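Local coordinates for protein YecR (Salmonella typhimurium, PDB 7BGL) that is of unknown function but is probably a lipoprotein that packs against other proteins in a large assembly, probably the flagellar LP ring, at residues S28-V34 / E60-Y66; L36-L42 / L88-L94; Y66-F72 / S95-R99. All coordinates share one frame; numbering follows the deposited sequence.

Contact 1. Residues S28-V34 / E60-Y66; sequences SPISGIV and ECQQMGY
The Tyr66 ring lies against the turn at residues 29-32, with the CA of Gly32 over one of its faces, 3.8 Å from Tyr66 CE1 and toward the rim: a CH-pi contact in which glycine lets backbone meet ring directly. Obliquely to the same ring comes the carbonyl of Pro29, whose O stands 3.0 Å from Tyr66 OH. The same oxygen accepts Gly32 N at 2.7 Å within the type II turn. Gly32 and Ile33 both face Ser28, a G1 beta bulge, and Gly32 takes positive phi to make it. Met64 crosses Pro29 at about a right angle: its SD sits 3.4 Å from both CB and CD of Pro29. A bend at the last torsion (chi3 -88°) carries Met64 CE on to Ser28 C at 3.7 Å. Farther along, Val34 CG2 packs on Glu60 CB at 3.9 Å and, more loosely, on Cys61 SG. The contact thus joins the hairpin between strands 23-28 and 33-41 to the C-terminal end of helix 52-63; Met64 also touches Ala27 of strand 23-28, and the Cys61-Cys98 disulfide ties the helix to the segment after strand 87-97.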
loop_
_atom_site.group_PDB
_atom_site.type_symbol
_atom_site.label_atom_id
_atom_site.label_comp_id
_atom_site.label_asym_id
_atom_site.label_seq_id
_atom_site.Cartn_x
_atom_site.Cartn_y
_atom_site.Cartn_z
ATOM N N SER C 28 102.274 -7.523 3.032
ATOM C CA SER C 28 101.295 -8.417 3.637
ATOM C C SER C 28 101.544 -9.844 3.173
ATOM O O SER C 28 101.367 -10.142 1.980
ATOM C CB SER C 28 99.873 -7.981 3.278
ATOM O OG SER C 28 99.579 -8.269 1.923
ATOM N N PRO C 29 101.964 -10.750 4.062
ATOM C CA PRO C 29 102.106 -12.156 3.656
ATOM C C PRO C 29 100.807 -12.764 3.165
ATOM O O PRO C 29 100.830 -13.603 2.256
ATOM C CB PRO C 29 102.608 -12.844 4.934
ATOM C CG PRO C 29 102.226 -11.922 6.047
ATOM C CD PRO C 29 102.300 -10.540 5.479
ATOM N N ILE C 30 99.672 -12.370 3.742
ATOM C CA ILE C 30 98.386 -12.837 3.242
ATOM C C ILE C 30 98.224 -12.351 1.810
ATOM O O ILE C 30 98.135 -11.144 1.555
ATOM C CB ILE C 30 97.244 -12.349 4.137
ATOM C CG1 ILE C 30 97.435 -12.854 5.570
ATOM C CG2 ILE C 30 95.901 -12.804 3.586
ATOM C CD1 ILE C 30 97.281 -14.352 5.714
ATOM N N SER C 31 98.192 -13.290 0.868
ATOM C CA SER C 31 98.164 -13.049 -0.570
ATOM C C SER C 31 99.536 -12.634 -1.094
ATOM O O SER C 31 99.686 -12.459 -2.309
ATOM C CB SER C 31 97.127 -11.990 -0.979
ATOM O OG SER C 31 97.504 -10.703 -0.521
ATOM N N GLY C 32 100.537 -12.472 -0.230
ATOM C CA GLY C 32 101.880 -12.148 -0.671
ATOM C C GLY C 32 101.958 -10.879 -1.495
ATOM O O GLY C 32 102.420 -10.905 -2.641
ATOM N N ILE C 33 101.512 -9.761 -0.927
ATOM C CA ILE C 33 101.400 -8.501 -1.652
ATOM C C ILE C 33 102.383 -7.498 -1.065
ATOM O O ILE C 33 102.401 -7.273 0.150
ATOM C CB ILE C 33 99.965 -7.945 -1.608
ATOM C CG1 ILE C 33 98.996 -8.923 -2.273
ATOM C CG2 ILE C 33 99.900 -6.586 -2.285
ATOM C CD1 ILE C 33 99.300 -9.184 -3.731
ATOM N N VAL C 34 103.187 -6.886 -1.932
ATOM C CA VAL C 34 104.123 -5.839 -1.545
ATOM C C VAL C 34 103.724 -4.555 -2.256
ATOM O O VAL C 34 103.472 -4.557 -3.466
ATOM C CB VAL C 34 105.580 -6.219 -1.881
ATOM C CG1 VAL C 34 106.508 -5.046 -1.615
ATOM C CG2 VAL C 34 106.008 -7.439 -1.082
ATOM N N GLU C 60 111.736 -7.612 -0.139
ATOM C CA GLU C 60 110.608 -7.825 0.765
ATOM C C GLU C 60 110.069 -9.246 0.652
ATOM O O GLU C 60 109.755 -9.884 1.667
ATOM C CB GLU C 60 109.506 -6.806 0.476
ATOM C CG GLU C 60 109.847 -5.388 0.904
ATOM C CD GLU C 60 109.931 -5.239 2.410
ATOM O OE1 GLU C 60 109.081 -5.823 3.115
ATOM O OE2 GLU C 60 110.848 -4.539 2.890
ATOM N N CYS C 61 109.950 -9.760 -0.574
ATOM C CA CYS C 61 109.479 -11.129 -0.750
ATOM C C CYS C 61 110.423 -12.120 -0.083
ATOM O O CYS C 61 109.978 -13.058 0.590
ATOM C CB CYS C 61 109.326 -11.449 -2.238
ATOM S SG CYS C 61 108.173 -10.379 -3.141
ATOM N N GLN C 62 111.733 -11.924 -0.251
ATOM C CA GLN C 62 112.703 -12.806 0.391
ATOM C C GLN C 62 112.609 -12.713 1.909
ATOM O O GLN C 62 112.683 -13.733 2.606
ATOM C CB GLN C 62 114.115 -12.468 -0.085
ATOM C CG GLN C 62 114.399 -12.888 -1.517
ATOM C CD GLN C 62 115.683 -12.288 -2.056
ATOM O OE1 GLN C 62 116.554 -11.871 -1.294
ATOM N NE2 GLN C 62 115.805 -12.245 -3.378
ATOM N N GLN C 63 112.451 -11.499 2.440
ATOM C CA GLN C 63 112.230 -11.346 3.873
ATOM C C GLN C 63 111.021 -12.148 4.328
ATOM O O GLN C 63 111.062 -12.794 5.382
ATOM C CB GLN C 63 112.053 -9.868 4.225
ATOM C CG GLN C 63 112.279 -9.543 5.690
ATOM C CD GLN C 63 112.360 -8.052 5.949
ATOM O OE1 GLN C 63 111.432 -7.451 6.492
ATOM N NE2 GLN C 63 113.474 -7.443 5.558
ATOM N N MET C 64 109.944 -12.121 3.552
ATOM C CA MET C 64 108.801 -12.984 3.786
ATOM C C MET C 64 109.083 -14.360 3.182
ATOM O O MET C 64 110.172 -14.626 2.664
ATOM C CB MET C 64 107.530 -12.347 3.221
ATOM C CG MET C 64 106.993 -11.200 4.065
ATOM S SD MET C 64 105.223 -10.935 3.852
ATOM C CE MET C 64 105.211 -9.810 2.459
ATOM N N GLY C 65 108.095 -15.253 3.247
ATOM C CA GLY C 65 108.295 -16.610 2.769
ATOM C C GLY C 65 108.287 -16.763 1.262
ATOM O O GLY C 65 108.635 -17.840 0.767
ATOM N N TYR C 66 107.904 -15.724 0.527
ATOM C CA TYR C 66 107.823 -15.788 -0.923
ATOM C C TYR C 66 109.136 -15.308 -1.542
ATOM O O TYR C 66 110.154 -15.155 -0.861
ATOM C CB TYR C 66 106.629 -14.976 -1.417
ATOM C CG TYR C 66 105.327 -15.315 -0.728
ATOM C CD1 TYR C 66 104.956 -14.679 0.450
ATOM C CD2 TYR C 66 104.467 -16.268 -1.255
ATOM C CE1 TYR C 66 103.768 -14.986 1.083
ATOM C CE2 TYR C 66 103.276 -16.581 -0.630
ATOM C CZ TYR C 66 102.931 -15.938 0.539
ATOM O OH TYR C 66 101.746 -16.247 1.165
#

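Contact 2. Residues L36-L42 / L88-L94; sequences LTYNQPL and LNTRFTL
Where Leu88 meets Leu42, CD2 to CD1 at 4.4 Å, begins the pairing of the two inner strands of a four-stranded antiparallel sheet, a case of how alternation along paired strands puts side chains on two faces. After Asn89, Thr90 exchanges two backbone hydrogen bonds with Gln40, the bond from Gln40 N being the more bent. Arg91 shares a non-hydrogen-bonded pair with Asn39; the two side chains run side by side in the same direction, amide and guanidinium planes 20° apart, with Asn39 OD1 2.9 Å from Arg91 NE. Phe92 turns to the other face and pairs with Tyr38 through two bonds, the one from Phe92 N nearly straight. Its CB is modelled over a face of the Tyr38 ring but too close, so the exact fit is doubtful; the rings themselves, 14° from parallel, barely overlap. Phe92 CE1 also meets the aliphatic part of Gln40, 3.5 Å from Gln40 CG. Thr93 touches Thr37 methyl to methyl, back on the face of Arg91. Leu94 completes the ladder with Leu36; Tyr38, its ring between backbone N and carbonyl carbon (chi1 52°), swings over toward Leu94, whose CG lies at the ring edge, in plane, 3.8 Å from Tyr38 CE1.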
loop_
_atom_site.group_PDB
_atom_site.type_symbol
_atom_site.label_atom_id
_atom_site.label_comp_id
_atom_site.label_asym_id
_atom_site.label_seq_id
_atom_site.Cartn_x
_atom_site.Cartn_y
_atom_site.Cartn_z
ATOM N N LEU C 36 104.790 -0.440 -2.756
ATOM C CA LEU C 36 105.745 0.646 -2.615
ATOM C C LEU C 36 105.081 1.947 -3.041
ATOM O O LEU C 36 104.178 1.950 -3.879
ATOM C CB LEU C 36 107.003 0.400 -3.455
ATOM C CG LEU C 36 107.499 -1.045 -3.532
ATOM C CD1 LEU C 36 108.690 -1.155 -4.471
ATOM C CD2 LEU C 36 107.852 -1.567 -2.150
ATOM N N THR C 37 105.527 3.056 -2.458
ATOM C CA THR C 37 104.936 4.355 -2.737
ATOM C C THR C 37 106.023 5.383 -3.015
ATOM O O THR C 37 107.113 5.331 -2.439
ATOM C CB THR C 37 104.060 4.839 -1.573
ATOM O OG1 THR C 37 104.850 4.917 -0.379
ATOM C CG2 THR C 37 102.899 3.886 -1.347
ATOM N N TYR C 38 105.712 6.320 -3.908
ATOM C CA TYR C 38 106.577 7.463 -4.159
ATOM C C TYR C 38 105.718 8.702 -4.368
ATOM O O TYR C 38 104.509 8.617 -4.593
ATOM C CB TYR C 38 107.518 7.230 -5.352
ATOM C CG TYR C 38 106.848 6.788 -6.633
ATOM C CD1 TYR C 38 106.511 5.457 -6.840
ATOM C CD2 TYR C 38 106.580 7.696 -7.648
ATOM C CE1 TYR C 38 105.908 5.047 -8.013
ATOM C CE2 TYR C 38 105.980 7.294 -8.826
ATOM C CZ TYR C 38 105.647 5.969 -9.003
ATOM O OH TYR C 38 105.046 5.565 -10.173
ATOM N N ASN C 39 106.358 9.864 -4.269
ATOM C CA ASN C 39 105.666 11.143 -4.255
ATOM C C ASN C 39 105.945 11.931 -5.529
ATOM O O ASN C 39 107.004 11.794 -6.149
ATOM C CB ASN C 39 106.081 11.976 -3.038
ATOM C CG ASN C 39 105.843 11.252 -1.729
ATOM O OD1 ASN C 39 105.081 10.287 -1.670
ATOM N ND2 ASN C 39 106.497 11.714 -0.671
ATOM N N GLN C 40 104.975 12.759 -5.909
ATOM C CA GLN C 40 105.099 13.662 -7.044
ATOM C C GLN C 40 104.583 15.042 -6.658
ATOM O O GLN C 40 103.417 15.181 -6.266
ATOM C CB GLN C 40 104.323 13.131 -8.250
ATOM C CG GLN C 40 105.155 12.343 -9.244
ATOM C CD GLN C 40 104.592 12.415 -10.650
ATOM O OE1 GLN C 40 103.764 13.273 -10.956
ATOM N NE2 GLN C 40 105.031 11.506 -11.512
ATOM N N PRO C 41 105.415 16.080 -6.743
ATOM C CA PRO C 41 104.915 17.441 -6.504
ATOM C C PRO C 41 103.869 17.837 -7.533
ATOM O O PRO C 41 103.583 17.070 -8.458
ATOM C CB PRO C 41 106.174 18.313 -6.610
ATOM C CG PRO C 41 107.323 17.379 -6.442
ATOM C CD PRO C 41 106.876 16.033 -6.913
ATOM N N LEU C 42 103.291 19.028 -7.387
ATOM C CA LEU C 42 102.215 19.457 -8.271
ATOM C C LEU C 42 102.656 19.429 -9.730
ATOM O O LEU C 42 102.134 18.640 -10.526
ATOM C CB LEU C 42 101.740 20.861 -7.887
ATOM C CG LEU C 42 100.256 21.173 -8.096
ATOM C CD1 LEU C 42 99.948 22.605 -7.689
ATOM C CD2 LEU C 42 99.843 20.922 -9.537
ATOM N N LEU C 88 98.526 19.415 -4.321
ATOM C CA LEU C 88 99.910 19.759 -4.011
ATOM C C LEU C 88 100.834 18.560 -4.188
ATOM O O LEU C 88 101.930 18.690 -4.746
ATOM C CB LEU C 88 100.006 20.305 -2.586
ATOM C CG LEU C 88 99.187 21.563 -2.292
ATOM C CD1 LEU C 88 99.468 22.072 -0.888
ATOM C CD2 LEU C 88 99.472 22.642 -3.326
ATOM N N ASN C 89 100.414 17.388 -3.720
ATOM C CA ASN C 89 101.218 16.179 -3.808
ATOM C C ASN C 89 100.362 15.024 -4.305
ATOM O O ASN C 89 99.164 14.948 -4.018
ATOM C CB ASN C 89 101.841 15.817 -2.453
ATOM C CG ASN C 89 102.738 14.598 -2.532
ATOM O OD1 ASN C 89 103.686 14.561 -3.316
ATOM N ND2 ASN C 89 102.442 13.592 -1.719
ATOM N N THR C 90 100.991 14.123 -5.056
ATOM C CA THR C 90 100.330 12.933 -5.573
ATOM C C THR C 90 101.136 11.705 -5.178
ATOM O O THR C 90 102.356 11.674 -5.364
ATOM C CB THR C 90 100.176 12.994 -7.096
ATOM O OG1 THR C 90 99.390 14.137 -7.453
ATOM C CG2 THR C 90 99.496 11.736 -7.612
ATOM N N ARG C 91 100.455 10.699 -4.636
ATOM C CA ARG C 91 101.100 9.451 -4.252
ATOM C C ARG C 91 100.898 8.412 -5.346
ATOM O O ARG C 91 99.764 8.152 -5.761
ATOM C CB ARG C 91 100.539 8.937 -2.926
ATOM C CG ARG C 91 100.909 9.785 -1.722
ATOM C CD ARG C 91 102.316 9.472 -1.243
ATOM N NE ARG C 91 102.683 10.267 -0.078
ATOM C CZ ARG C 91 102.293 10.004 1.161
ATOM N NH1 ARG C 91 101.518 8.968 1.436
ATOM N NH2 ARG C 91 102.691 10.800 2.149
ATOM N N PHE C 92 101.997 7.822 -5.810
ATOM C CA PHE C 92 101.963 6.779 -6.824
ATOM C C PHE C 92 102.405 5.468 -6.195
ATOM O O PHE C 92 103.445 5.412 -5.529
ATOM C CB PHE C 92 102.857 7.136 -8.013
ATOM C CG PHE C 92 102.306 8.233 -8.877
ATOM C CD1 PHE C 92 102.610 9.557 -8.612
ATOM C CD2 PHE C 92 101.482 7.941 -9.949
ATOM C CE1 PHE C 92 102.103 10.569 -9.404
ATOM C CE2 PHE C 92 100.973 8.949 -10.744
ATOM C CZ PHE C 92 101.284 10.265 -10.471
ATOM N N THR C 93 101.615 4.419 -6.410
ATOM C CA THR C 93 101.829 3.125 -5.784
ATOM C C THR C 93 102.204 2.078 -6.824
ATOM O O THR C 93 101.695 2.075 -7.948
ATOM C CB THR C 93 100.580 2.666 -5.026
ATOM O OG1 THR C 93 99.547 2.330 -5.959
ATOM C CG2 THR C 93 100.081 3.767 -4.102
ATOM N N LEU C 94 103.111 1.187 -6.429
ATOM C CA LEU C 94 103.538 0.057 -7.245
ATOM C C LEU C 94 103.269 -1.217 -6.461
ATOM O O LEU C 94 103.689 -1.336 -5.304
ATOM C CB LEU C 94 105.021 0.166 -7.611
ATOM C CG LEU C 94 105.415 1.338 -8.511
ATOM C CD1 LEU C 94 106.923 1.387 -8.699
ATOM C CD2 LEU C 94 104.705 1.248 -9.853
#

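Contact 3. Residues Y66-F72 / S95-R99; sequences YADAVSF and SWQCR
Val70 O receives two neighbours from strand 87-97: Gln97 N gives it a hydrogen bond of 3.1 Å in the carbonyl plane, and the CA of Trp96 adds a C-H...O contact at 3.1 Å. A loop with no regular strand of its own is thereby laid along a strand edge, which shows how backbone bonds can dock irregular chain. Nearer the C-terminus a second attachment forms, Ala67 N donating to Arg99 O at 3.1 Å, bent and from well above the carbonyl plane. The bond from Arg99 N back to Ala67 O is less sure. Between these points Ala69 CB packs on Trp96 CB at 4.0 Å. Ser71 CA lies over one face of the six-membered ring of Trp96, toward its rim, as a CH-pi contact. The Phe72 ring turns an edge to Trp96 N, and Phe72 CD2 reaches Gln97 CB at 3.8 Å. A bend at chi3 (-62°) brings the Arg99 guanidinium to Val70, whose CG2 meets it at its edge, 3.3 Å from Arg99 NH2. Asp68 OD2 is 5.0 Å from Arg99 NH2, not in contact, though a weak electrostatic attraction is possible. Trp96 and Ala69 both pack on Ala57 of helix 52-63, so the loop that leaves this helix returns along strand 87-97, whose Trp96 also pairs by backbone bonding with Val34 of strand 33-41.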
loop_
_atom_site.group_PDB
_atom_site.type_symbol
_atom_site.label_atom_id
_atom_site.label_comp_id
_atom_site.label_asym_id
_atom_site.label_seq_id
_atom_site.Cartn_x
_atom_site.Cartn_y
_atom_site.Cartn_z
ATOM N N TYR C 66 107.904 -15.724 0.527
ATOM C CA TYR C 66 107.823 -15.788 -0.923
ATOM C C TYR C 66 109.136 -15.308 -1.542
ATOM O O TYR C 66 110.154 -15.155 -0.861
ATOM C CB TYR C 66 106.629 -14.976 -1.417
ATOM C CG TYR C 66 105.327 -15.315 -0.728
ATOM C CD1 TYR C 66 104.956 -14.679 0.450
ATOM C CD2 TYR C 66 104.467 -16.268 -1.255
ATOM C CE1 TYR C 66 103.768 -14.986 1.083
ATOM C CE2 TYR C 66 103.276 -16.581 -0.630
ATOM C CZ TYR C 66 102.931 -15.938 0.539
ATOM O OH TYR C 66 101.746 -16.247 1.165
ATOM N N ALA C 67 109.126 -15.078 -2.853
ATOM C CA ALA C 67 110.292 -14.588 -3.580
ATOM C C ALA C 67 109.866 -14.324 -5.019
ATOM O O ALA C 67 108.742 -14.639 -5.422
ATOM C CB ALA C 67 111.458 -15.576 -3.529
ATOM N N ASP C 68 110.780 -13.739 -5.791
ATOM C CA ASP C 68 110.556 -13.465 -7.210
ATOM C C ASP C 68 109.324 -12.576 -7.409
ATOM O O ASP C 68 108.318 -12.977 -7.998
ATOM C CB ASP C 68 110.431 -14.772 -8.001
ATOM C CG ASP C 68 110.304 -14.541 -9.494
ATOM O OD1 ASP C 68 111.323 -14.203 -10.133
ATOM O OD2 ASP C 68 109.186 -14.697 -10.027
ATOM N N ALA C 69 109.424 -11.351 -6.898
ATOM C CA ALA C 69 108.330 -10.399 -7.020
ATOM C C ALA C 69 108.066 -10.059 -8.483
ATOM O O ALA C 69 108.990 -9.972 -9.295
ATOM C CB ALA C 69 108.646 -9.127 -6.233
ATOM N N VAL C 70 106.791 -9.869 -8.814
ATOM C CA VAL C 70 106.354 -9.533 -10.165
ATOM C C VAL C 70 105.506 -8.271 -10.095
ATOM O O VAL C 70 104.644 -8.144 -9.218
ATOM C CB VAL C 70 105.567 -10.687 -10.811
ATOM C CG1 VAL C 70 105.139 -10.313 -12.222
ATOM C CG2 VAL C 70 106.400 -11.959 -10.819
ATOM N N SER C 71 105.752 -7.337 -11.019
ATOM C CA SER C 71 105.018 -6.075 -11.010
ATOM C C SER C 71 103.519 -6.307 -11.160
ATOM O O SER C 71 102.717 -5.777 -10.384
ATOM C CB SER C 71 105.535 -5.162 -12.122
ATOM O OG SER C 71 106.840 -4.694 -11.836
ATOM N N PHE C 72 103.120 -7.042 -12.196
ATOM C CA PHE C 72 101.766 -7.571 -12.340
ATOM C C PHE C 72 100.713 -6.479 -12.497
ATOM O O PHE C 72 99.545 -6.781 -12.765
ATOM C CB PHE C 72 101.429 -8.501 -11.157
ATOM C CG PHE C 72 100.721 -7.828 -9.996
ATOM C CD1 PHE C 72 99.374 -7.500 -10.063
ATOM C CD2 PHE C 72 101.401 -7.571 -8.816
ATOM C CE1 PHE C 72 98.736 -6.893 -9.000
ATOM C CE2 PHE C 72 100.766 -6.965 -7.749
ATOM C CZ PHE C 72 99.432 -6.628 -7.840
ATOM N N SER C 95 102.574 -2.162 -7.085
ATOM C CA SER C 95 102.184 -3.406 -6.438
ATOM C C SER C 95 102.967 -4.573 -7.021
ATOM O O SER C 95 103.252 -4.608 -8.221
ATOM C CB SER C 95 100.682 -3.656 -6.595
ATOM O OG SER C 95 100.302 -3.637 -7.960
ATOM N N TRP C 96 103.323 -5.523 -6.159
ATOM C CA TRP C 96 104.056 -6.716 -6.551
ATOM C C TRP C 96 103.446 -7.919 -5.850
ATOM O O TRP C 96 103.067 -7.839 -4.677
ATOM C CB TRP C 96 105.546 -6.605 -6.200
ATOM C CG TRP C 96 106.188 -5.329 -6.660
ATOM C CD1 TRP C 96 106.013 -4.084 -6.129
ATOM C CD2 TRP C 96 107.106 -5.175 -7.748
ATOM N NE1 TRP C 96 106.766 -3.165 -6.818
ATOM C CE2 TRP C 96 107.446 -3.810 -7.817
ATOM C CE3 TRP C 96 107.674 -6.060 -8.669
ATOM C CZ2 TRP C 96 108.327 -3.308 -8.771
ATOM C CZ3 TRP C 96 108.549 -5.560 -9.615
ATOM C CH2 TRP C 96 108.866 -4.197 -9.660
ATOM N N GLN C 97 103.353 -9.031 -6.572
ATOM C CA GLN C 97 102.807 -10.277 -6.047
ATOM C C GLN C 97 103.949 -11.278 -5.920
ATOM O O GLN C 97 104.417 -11.824 -6.924
ATOM C CB GLN C 97 101.699 -10.812 -6.952
ATOM C CG GLN C 97 100.942 -11.997 -6.379
ATOM C CD GLN C 97 101.290 -13.299 -7.071
ATOM O OE1 GLN C 97 101.696 -13.307 -8.233
ATOM N NE2 GLN C 97 101.130 -14.408 -6.360
ATOM N N CYS C 98 104.396 -11.514 -4.690
ATOM C CA CYS C 98 105.489 -12.449 -4.467
ATOM C C CYS C 98 105.070 -13.858 -4.866
ATOM O O CYS C 98 103.946 -14.291 -4.596
ATOM C CB CYS C 98 105.925 -12.423 -3.003
ATOM S SG CYS C 98 106.346 -10.789 -2.351
ATOM N N ARG C 99 105.982 -14.574 -5.516
ATOM C CA ARG C 99 105.701 -15.929 -5.978
ATOM C C ARG C 99 106.917 -16.835 -5.816
ATOM O O ARG C 99 107.481 -16.945 -4.726
ATOM C CB ARG C 99 105.250 -15.913 -7.440
ATOM C CG ARG C 99 103.818 -15.443 -7.639
ATOM C CD ARG C 99 103.333 -15.722 -9.051
ATOM N NE ARG C 99 104.112 -15.002 -10.050
ATOM C CZ ARG C 99 103.872 -15.037 -11.354
ATOM N NH1 ARG C 99 102.873 -15.744 -11.854
ATOM N NH2 ARG C 99 104.654 -14.342 -12.176
#

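In the fold
The three contacts build or surround one sheet with different chemistry. Contact 2 is a surface contact with nearly all its residues in regular strand, and its strength is a ladder of backbone bonds. Contacts 1 and 3, about 8 Å apart between centres, lie together on the opposite side of the chain's centre from contact 2 and are partly buried; contact 1 relies on side chains packed against a turn, while contact 3 mixes loop-to-strand backbone bonds with packing. Strand 33-41 serves contacts 1 and 2, strand 87-97 contacts 2 and 3. Tyr66 belongs to both 1 and 3, and the disulfide between Cys61 and Cys98 fastens them covalently, whereas contacts 2 and 3 meet through Leu36 and Trp96.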